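Beta-hexosaminidase (Neisseria gonorrhoeae, PDB 6JTJ) probably cleaves terminal beta-1,4-linked N-acetylglucosamine from peptide-linked peptidoglycan fragments during peptidoglycan recycling, as a family 3 glycoside hydrolase of the NagZ type. Local coordinates at residues A90-K93 with E99-I102; A143-R148 with Q372-F377. All blocks are in the same frame, centred on the assembly; numbering follows the deposited sequence.

Contact 1: residues A90-K93 with E99-I102; sequences AEIK and ELII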
ATOM      1  N   ALA C  90      28.676 -11.601  -3.007  1.00 50.84           N
ATOM      2  CA  ALA C  90      29.864 -12.403  -2.758  1.00 49.43           C
ATOM      3  C   ALA C  90      30.504 -12.000  -1.437  1.00 49.58           C
ATOM      4  O   ALA C  90      30.807 -12.858  -0.612  1.00 50.92           O
ATOM      5  CB  ALA C  90      30.853 -12.264  -3.895  1.00 53.32           C
ATOM      6  N   GLU C  91      30.675 -10.701  -1.219  1.00 48.88           N
ATOM      7  CA  GLU C  91      31.292 -10.245   0.019  1.00 51.43           C
ATOM      8  C   GLU C  91      30.415 -10.523   1.246  1.00 50.98           C
ATOM      9  O   GLU C  91      30.933 -10.763   2.320  1.00 45.93           O
ATOM     10  CB  GLU C  91      31.726  -8.770  -0.068  1.00 55.33           C
ATOM     11  CG  GLU C  91      30.614  -7.739  -0.046  1.00 59.17           C
ATOM     12  CD  GLU C  91      31.131  -6.317  -0.162  1.00 63.58           C
ATOM     13  OE1 GLU C  91      32.310  -6.111   0.153  1.00 64.37           O
ATOM     14  OE2 GLU C  91      30.385  -5.394  -0.571  1.00 61.59           O
ATOM     15  N   ILE C  92      29.095 -10.507   1.087  1.00 49.11           N
ATOM     16  CA  ILE C  92      28.205 -10.927   2.171  1.00 47.09           C
ATOM     17  C   ILE C  92      28.417 -12.403   2.504  1.00 45.76           C
ATOM     18  O   ILE C  92      28.477 -12.778   3.673  1.00 46.58           O
ATOM     19  CB  ILE C  92      26.713 -10.686   1.813  1.00 48.02           C
ATOM     20  CG1 ILE C  92      26.406  -9.186   1.864  1.00 49.00           C
ATOM     21  CG2 ILE C  92      25.786 -11.440   2.760  1.00 45.82           C
ATOM     22  CD1 ILE C  92      25.147  -8.782   1.126  1.00 50.16           C
ATOM     23  N   LYS C  93      28.490 -13.230   1.475  1.00 43.69           N
ATOM     24  CA  LYS C  93      28.623 -14.669   1.653  1.00 47.70           C
ATOM     25  C   LYS C  93      29.984 -15.047   2.236  1.00 51.94           C
ATOM     26  O   LYS C  93      30.093 -16.007   2.996  1.00 51.36           O
ATOM     27  CB  LYS C  93      28.391 -15.404   0.330  1.00 46.04           C
ATOM     28  CG  LYS C  93      26.989 -15.213  -0.233  1.00 49.46           C
ATOM     29  CD  LYS C  93      26.439 -16.463  -0.896  1.00 51.15           C
ATOM     30  CE  LYS C  93      24.919 -16.383  -1.091  1.00 53.00           C
ATOM     31  NZ  LYS C  93      24.109 -16.738   0.127  1.00 49.51           N
ATOM     32  N   GLU C  99      26.683 -19.720   4.851  1.00 34.82           N
ATOM     33  CA  GLU C  99      26.637 -18.394   4.283  1.00 36.83           C
ATOM     34  C   GLU C  99      25.293 -17.751   4.595  1.00 36.74           C
ATOM     35  O   GLU C  99      24.251 -18.414   4.595  1.00 32.68           O
ATOM     36  CB  GLU C  99      26.890 -18.452   2.785  1.00 40.77           C
ATOM     37  CG  GLU C  99      28.266 -19.028   2.444  1.00 43.79           C
ATOM     38  CD  GLU C  99      28.531 -19.134   0.954  1.00 45.42           C
ATOM     39  OE1 GLU C  99      27.569 -19.313   0.193  1.00 47.15           O
ATOM     40  OE2 GLU C  99      29.708 -19.066   0.535  1.00 54.37           O
ATOM     41  N   LEU C 100      25.339 -16.466   4.929  1.00 35.33           N
ATOM     42  CA  LEU C 100      24.129 -15.703   5.191  1.00 34.74           C
ATOM     43  C   LEU C 100      23.177 -15.841   4.000  1.00 31.71           C
ATOM     44  O   LEU C 100      23.595 -15.697   2.863  1.00 30.36           O
ATOM     45  CB  LEU C 100      24.462 -14.225   5.432  1.00 34.76           C
ATOM     46  CG  LEU C 100      25.220 -13.879   6.723  1.00 34.62           C
ATOM     47  CD1 LEU C 100      25.576 -12.401   6.735  1.00 34.71           C
ATOM     48  CD2 LEU C 100      24.434 -14.239   7.974  1.00 33.55           C
ATOM     49  N   ILE C 101      21.912 -16.142   4.288  1.00 29.05           N
ATOM     50  CA  ILE C 101      20.872 -16.239   3.268  1.00 28.56           C
ATOM     51  C   ILE C 101      20.494 -14.830   2.804  1.00 27.66           C
ATOM     52  O   ILE C 101      20.325 -13.929   3.608  1.00 30.11           O
ATOM     53  CB  ILE C 101      19.624 -16.968   3.821  1.00 27.70           C
ATOM     54  CG1 ILE C 101      19.934 -18.447   4.053  1.00 28.45           C
ATOM     55  CG2 ILE C 101      18.432 -16.817   2.890  1.00 28.93           C
ATOM     56  CD1 ILE C 101      20.187 -19.264   2.808  1.00 28.79           C
ATOM     57  N   ILE C 102      20.396 -14.642   1.500  1.00 27.30           N
ATOM     58  CA  ILE C 102      20.104 -13.337   0.923  1.00 28.20           C
ATOM     59  C   ILE C 102      18.771 -13.392   0.175  1.00 26.34           C
ATOM     60  O   ILE C 102      18.568 -14.246  -0.700  1.00 26.76           O
ATOM     61  CB  ILE C 102      21.228 -12.892  -0.047  1.00 30.53           C
ATOM     62  CG1 ILE C 102      22.589 -12.918   0.672  1.00 32.71           C
ATOM     63  CG2 ILE C 102      20.932 -11.506  -0.601  1.00 30.80           C
ATOM     64  CD1 ILE C 102      23.773 -12.551  -0.205  1.00 35.76           C
TER
HETATM   65  O   HOH W   1      28.028 -15.338   4.844  1.00 39.95           O

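Contact 2: residues A143-R148 with Q372-F377; sequences AGQVGR and QAAQAF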
ATOM      1  N   ALA C 143       2.976 -18.928 -16.075  1.00 27.14           N
ATOM      2  CA  ALA C 143       3.447 -18.793 -14.683  1.00 27.91           C
ATOM      3  C   ALA C 143       4.785 -19.488 -14.470  1.00 26.65           C
ATOM      4  O   ALA C 143       5.694 -18.926 -13.850  1.00 28.86           O
ATOM      5  CB  ALA C 143       2.402 -19.317 -13.709  1.00 27.18           C
ATOM      6  N   GLY C 144       4.941 -20.682 -15.030  1.00 29.14           N
ATOM      7  CA  GLY C 144       6.203 -21.436 -14.923  1.00 26.55           C
ATOM      8  C   GLY C 144       7.375 -20.705 -15.531  1.00 28.23           C
ATOM      9  O   GLY C 144       8.481 -20.653 -14.960  1.00 30.03           O
ATOM     10  N   GLN C 145       7.146 -20.084 -16.675  1.00 30.13           N
ATOM     11  CA  GLN C 145       8.187 -19.285 -17.337  1.00 30.81           C
ATOM     12  C   GLN C 145       8.532 -18.025 -16.568  1.00 27.16           C
ATOM     13  O   GLN C 145       9.707 -17.674 -16.436  1.00 27.05           O
ATOM     14  CB  GLN C 145       7.749 -18.888 -18.756  1.00 36.79           C
ATOM     15  CG  GLN C 145       7.609 -20.074 -19.738  1.00 40.47           C
ATOM     16  CD  GLN C 145       8.887 -20.945 -19.838  1.00 42.45           C
ATOM     17  OE1 GLN C 145       9.974 -20.472 -20.194  1.00 46.82           O
ATOM     18  NE2 GLN C 145       8.769 -22.207 -19.416  1.00 44.28           N
ATOM     19  N   VAL C 146       7.526 -17.358 -16.021  1.00 27.64           N
ATOM     20  CA  VAL C 146       7.789 -16.179 -15.176  1.00 26.45           C
ATOM     21  C   VAL C 146       8.643 -16.583 -13.980  1.00 24.32           C
ATOM     22  O   VAL C 146       9.649 -15.954 -13.699  1.00 24.81           O
ATOM     23  CB  VAL C 146       6.483 -15.498 -14.716  1.00 27.24           C
ATOM     24  CG1 VAL C 146       6.773 -14.437 -13.667  1.00 27.24           C
ATOM     25  CG2 VAL C 146       5.773 -14.865 -15.910  1.00 27.72           C
ATOM     26  N   GLY C 147       8.264 -17.657 -13.304  1.00 26.47           N
ATOM     27  CA  GLY C 147       9.036 -18.143 -12.142  1.00 27.89           C
ATOM     28  C   GLY C 147      10.472 -18.478 -12.479  1.00 28.60           C
ATOM     29  O   GLY C 147      11.406 -18.104 -11.772  1.00 26.33           O
ATOM     30  N   ARG C 148      10.645 -19.157 -13.604  1.00 33.76           N
ATOM     31  CA  ARG C 148      11.977 -19.526 -14.063  1.00 34.67           C
ATOM     32  C   ARG C 148      12.864 -18.319 -14.339  1.00 34.31           C
ATOM     33  O   ARG C 148      14.021 -18.264 -13.920  1.00 31.55           O
ATOM     34  CB  ARG C 148      11.861 -20.397 -15.318  1.00 41.87           C
ATOM     35  CG  ARG C 148      13.195 -21.000 -15.751  1.00 47.01           C
ATOM     36  CD  ARG C 148      13.129 -21.724 -17.084  1.00 51.14           C
ATOM     37  NE  ARG C 148      14.495 -22.097 -17.502  1.00 53.93           N
ATOM     38  CZ  ARG C 148      14.863 -22.441 -18.736  1.00 60.15           C
ATOM     39  NH1 ARG C 148      13.962 -22.465 -19.717  1.00 62.56           N
ATOM     40  NH2 ARG C 148      16.142 -22.749 -18.993  1.00 62.57           N
ATOM     41  N   GLN C 372      16.905 -17.712 -23.008  1.00 42.38           N
ATOM     42  CA  GLN C 372      16.742 -16.419 -23.682  1.00 42.35           C
ATOM     43  C   GLN C 372      15.342 -16.250 -24.276  1.00 39.46           C
ATOM     44  O   GLN C 372      14.781 -15.157 -24.248  1.00 38.95           O
ATOM     45  CB  GLN C 372      17.813 -16.195 -24.746  1.00 40.95           C
ATOM     46  CG  GLN C 372      19.159 -15.855 -24.151  1.00 41.63           C
ATOM     47  CD  GLN C 372      20.275 -15.735 -25.202  1.00 44.19           C
ATOM     48  OE1 GLN C 372      20.581 -14.656 -25.701  1.00 41.22           O
ATOM     49  NE2 GLN C 372      20.863 -16.861 -25.546  1.00 44.83           N
ATOM     50  N   ALA C 373      14.764 -17.336 -24.772  1.00 36.55           N
ATOM     51  CA  ALA C 373      13.384 -17.294 -25.268  1.00 33.82           C
ATOM     52  C   ALA C 373      12.395 -17.059 -24.134  1.00 37.81           C
ATOM     53  O   ALA C 373      11.399 -16.328 -24.291  1.00 38.97           O
ATOM     54  CB  ALA C 373      13.053 -18.583 -25.990  1.00 33.17           C
ATOM     55  N   ALA C 374      12.630 -17.723 -22.996  1.00 34.13           N
ATOM     56  CA  ALA C 374      11.778 -17.511 -21.824  1.00 34.57           C
ATOM     57  C   ALA C 374      11.810 -16.042 -21.434  1.00 30.56           C
ATOM     58  O   ALA C 374      10.759 -15.447 -21.170  1.00 31.59           O
ATOM     59  CB  ALA C 374      12.228 -18.407 -20.667  1.00 33.56           C
ATOM     60  N   GLN C 375      13.011 -15.474 -21.399  1.00 31.84           N
ATOM     61  CA  GLN C 375      13.180 -14.072 -21.095  1.00 34.67           C
ATOM     62  C   GLN C 375      12.318 -13.185 -21.970  1.00 39.69           C
ATOM     63  O   GLN C 375      11.576 -12.328 -21.470  1.00 41.57           O
ATOM     64  CB  GLN C 375      14.631 -13.645 -21.244  1.00 36.12           C
ATOM     65  CG  GLN C 375      15.544 -14.120 -20.145  1.00 35.96           C
ATOM     66  CD  GLN C 375      16.970 -13.697 -20.407  1.00 37.01           C
ATOM     67  OE1 GLN C 375      17.511 -14.014 -21.436  1.00 39.60           O
ATOM     68  NE2 GLN C 375      17.588 -13.017 -19.472  1.00 37.86           N
ATOM     69  N   ALA C 376      12.387 -13.401 -23.277  1.00 41.78           N
ATOM     70  CA  ALA C 376      11.628 -12.576 -24.216  1.00 43.51           C
ATOM     71  C   ALA C 376      10.115 -12.758 -24.051  1.00 40.47           C
ATOM     72  O   ALA C 376       9.343 -11.794 -24.170  1.00 41.05           O
ATOM     73  CB  ALA C 376      12.055 -12.866 -25.652  1.00 43.25           C
ATOM     74  N   PHE C 377       9.679 -13.985 -23.793  1.00 39.61           N
ATOM     75  CA  PHE C 377       8.255 -14.225 -23.534  1.00 39.69           C
ATOM     76  C   PHE C 377       7.767 -13.446 -22.293  1.00 42.68           C
ATOM     77  O   PHE C 377       6.694 -12.832 -22.296  1.00 43.52           O
ATOM     78  CB  PHE C 377       8.000 -15.715 -23.331  1.00 39.70           C
ATOM     79  CG  PHE C 377       6.594 -16.033 -22.845  1.00 39.77           C
ATOM     80  CD1 PHE C 377       5.521 -16.019 -23.712  1.00 39.94           C
ATOM     81  CD2 PHE C 377       6.354 -16.331 -21.509  1.00 39.02           C
ATOM     82  CE1 PHE C 377       4.237 -16.318 -23.265  1.00 37.80           C
ATOM     83  CE2 PHE C 377       5.068 -16.622 -21.048  1.00 39.37           C
ATOM     84  CZ  PHE C 377       4.005 -16.616 -21.930  1.00 39.32           C
TER

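Contact 1: residues A90-K93 with E99-I102
The backbones of Lys93, near the end of helix 82-94, and Glu99, in the loop before strand 101-108, come within 5.0 Å of each other at their CA atoms. The Lys93 side chain passes Glu99, its chain bent at chi2 and again at chi4 (-82°). The second bend turns its ammonium group to the backbone: Lys93 NZ donates to Leu100 O at 3.0 Å, with a C=O...N angle of 151°. The donor is tilted 25° from the carbonyl plane. Asp160 forms a salt bridge with the same NZ and also accepts a hydrogen bond from Ile102 N, so one carboxylate ties the lysine to the start of the strand. Glu99 lies across the aliphatic part of Lys93 at about a right angle. Glu99 OE1 is 3.3 Å from Lys93 CD but 4.3 Å from Lys93 NZ, too far for a salt bridge. This is the helix-to-strand return of a beta-alpha-beta unit, strand 69-74, helix 82-94 and strand 101-108, in the barrel domain of the enzyme. The rest of the side-chain contact is apolar. Ile92 CG2 meets Ile102 CD1 at 3.8 Å and Leu100 CB at 4.1 Å. Leu74 of the neighbouring strand also touches Ile102. A water accepts from Leu100 N at 2.9 Å and lies within hydrogen-bonding distance of the carbonyl oxygens of Ile92 and Lys93.

Contact 2: residues A143-R148 with Q372-F377
Gln145 meets Ala374 and Phe377, which lie three residues apart on the same side of helix 369-382. The backbones are closest at Gln145 and Ala374, whose CA atoms are 6.0 Å apart. The two ends of the glutamine side chain have different partners. Gln145 CB lies 4.0 Å from Phe377 CD2 and approaches the ring obliquely. The chain then bends at chi2 (-55°), which brings the amide round to Ala374. There Gln145 OE1 is 3.1 Å from Ala374 CB, a close contact between an oxygen and a methyl group. The phenylalanine ring reaches helix 136-155 because its CG is anti to the backbone N (chi1 171°). The arrangement is a helix-to-helix contact in which the C-terminal helix 369-382 covers part of helix 136-155, away from the substrate site. The small side chain of Ala374 is consistent with the close approach of the backbones. On helix 136-155 the Phe377 ring also touches Ala142, about one turn before Gln145, and the Ala374 methyl group touches Val149. Val146 touches Val378 and Leu381, further along the C-terminal helix, and also Leu196 of helix 186-202. Gln375, whose CB points away from 143-148, donates from NE2 to Glu153 OE2, later on helix 136-155.

From the N terminus, the chain passes through strand 69-74 and helix 82-94 before contact 1 closes a short turn, with five residues between its segments. It then runs along strand 101-108. Contact 2 opens later, in helix 136-155, and closes more than 220 residues further on, in helix 369-382 near the C terminus. The two contacts therefore follow in series and neither nest nor cross. Contact 1 is local and joins a helix to the next strand of the sheet. Contact 2 is long-range and brings the C-terminal helix back to an early one. Their centres are about 27 Å apart, and their nearest atoms about 14 Å.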